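Local coordinates for protein beta-lactamase (Serratia marcescens, PDB 5GWA) that probably hydrolyses beta-lactam antibiotics to substituted beta-amino acids, as an extended-spectrum class A enzyme that is inhibited by avibactam, at residues F51-A54 and L55-D59. Numbering follows the deposited sequence.
Sequences FHLA and LAVLD
Leu55 lays its CD1 methyl over one face of the Phe51 ring, one helical turn earlier, in a CH-pi contact 4.1 Å from the ring centroid and 26° off the normal. CD1 is nearest to the far rim, 3.8 Å from CE2 of Phe51, while CD2 faces the CE1–CZ side more loosely. The Phe51 ring stands out from the helix, and chi1 of -65° turns the Leu55 branch back over its face. A second i to i+4 pair follows, where CD1 of Leu53 meets CG2 of Val57 at 3.9 Å. Beneath both run regular backbone bonds: Leu55 N to Phe51 O (3.0 Å), Ala56 N to His52 O, the nearly straight Val57 N to Leu53 O (2.8 Å, 173°), and Leu58 N to Ala54 O.

Further out, Phe174 of helix 164-175 meets the Phe51 ring edge-to-face and also touches Leu55. Leu188 of helix 182-193 packs on Ala54, Leu55 and Leu58, and Phe132 of helix 126-135 on Leu55 and Ala56. In helix 49-63, which starts just after Ser47 and carries Lys50, both lining the avibactam pocket, Phe51 to Leu58 are buried, with apolar side chains of those three helices packed on them, and each carbonyl of residues 51-54 is taken up by the N-H four residues on.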
loop_
_atom_site.group_PDB
_atom_site.type_symbol
_atom_site.label_atom_id
_atom_site.label_comp_id
_atom_site.label_asym_id
_atom_site.label_seq_id
_atom_site.Cartn_x
_atom_site.Cartn_y
_atom_site.Cartn_z
ATOM N N PHE A 51 -4.918 16.340 4.938
ATOM C CA PHE A 51 -4.800 17.808 5.002
ATOM C C PHE A 51 -5.266 18.319 6.351
ATOM O O PHE A 51 -4.550 19.066 7.050
ATOM C CB PHE A 51 -5.589 18.445 3.836
ATOM C CG PHE A 51 -5.746 19.939 3.951
ATOM C CD1 PHE A 51 -4.631 20.755 3.884
ATOM C CD2 PHE A 51 -6.989 20.510 4.110
ATOM C CE1 PHE A 51 -4.751 22.127 3.952
ATOM C CE2 PHE A 51 -7.111 21.893 4.224
ATOM C CZ PHE A 51 -5.980 22.694 4.135
ATOM N N HIS A 52 -6.444 17.870 6.750
ATOM C CA HIS A 52 -7.093 18.346 7.971
ATOM C C HIS A 52 -6.193 17.911 9.131
ATOM O O HIS A 52 -5.964 18.653 10.075
ATOM C CB HIS A 52 -8.462 17.689 8.124
ATOM C CG HIS A 52 -9.377 17.903 6.956
ATOM N ND1 HIS A 52 -9.075 17.436 5.689
ATOM C CD2 HIS A 52 -10.631 18.400 6.873
ATOM C CE1 HIS A 52 -10.065 17.727 4.872
ATOM N NE2 HIS A 52 -11.023 18.306 5.558
ATOM N N LEU A 53 -5.721 16.668 9.069
ATOM C CA LEU A 53 -4.823 16.144 10.107
ATOM C C LEU A 53 -3.552 16.990 10.253
ATOM O O LEU A 53 -3.188 17.396 11.376
ATOM C CB LEU A 53 -4.478 14.695 9.746
ATOM C CG LEU A 53 -3.367 14.080 10.576
ATOM C CD1 LEU A 53 -3.717 14.042 12.053
ATOM C CD2 LEU A 53 -3.026 12.698 10.058
ATOM N N ALA A 54 -2.996 17.425 9.132
ATOM C CA ALA A 54 -1.772 18.198 9.109
ATOM C C ALA A 54 -2.015 19.568 9.746
ATOM O O ALA A 54 -1.191 20.045 10.528
ATOM C CB ALA A 54 -1.233 18.316 7.716
ATOM N N LEU A 55 -3.144 20.176 9.424
ATOM C CA LEU A 55 -3.543 21.425 10.110
ATOM C C LEU A 55 -3.540 21.253 11.612
ATOM O O LEU A 55 -2.947 22.080 12.315
ATOM C CB LEU A 55 -4.933 21.883 9.672
ATOM C CG LEU A 55 -5.100 22.290 8.214
ATOM C CD1 LEU A 55 -6.551 22.582 7.925
ATOM C CD2 LEU A 55 -4.258 23.478 7.821
ATOM N N ALA A 56 -4.191 20.205 12.121
ATOM C CA ALA A 56 -4.301 20.035 13.567
ATOM C C ALA A 56 -2.913 19.767 14.165
ATOM O O ALA A 56 -2.593 20.210 15.270
ATOM C CB ALA A 56 -5.263 18.918 13.901
ATOM N N VAL A 57 -2.148 18.901 13.514
ATOM C CA VAL A 57 -0.781 18.643 13.982
ATOM C C VAL A 57 0.085 19.892 14.055
ATOM O O VAL A 57 0.777 20.136 15.060
ATOM C CB VAL A 57 -0.111 17.594 13.087
ATOM C CG1 VAL A 57 1.359 17.434 13.410
ATOM C CG2 VAL A 57 -0.832 16.291 13.268
ATOM N N LEU A 58 0.082 20.695 12.999
ATOM C CA LEU A 58 0.979 21.839 12.959
ATOM C C LEU A 58 0.514 22.897 13.943
ATOM O O LEU A 58 1.332 23.625 14.451
ATOM C CB LEU A 58 1.061 22.423 11.546
ATOM C CG LEU A 58 1.859 21.535 10.600
ATOM C CD1 LEU A 58 1.582 21.944 9.149
ATOM C CD2 LEU A 58 3.354 21.604 10.901
ATOM N N ASP A 59 -0.788 22.990 14.164
ATOM C CA ASP A 59 -1.325 23.882 15.210
ATOM C C ASP A 59 -0.798 23.463 16.575
ATOM O O ASP A 59 -0.465 24.321 17.420
ATOM C CB ASP A 59 -2.840 23.899 15.217
ATOM C CG ASP A 59 -3.414 24.761 16.334
ATOM O OD1 ASP A 59 -3.329 25.999 16.190
ATOM O OD2 ASP A 59 -4.094 24.212 17.213
#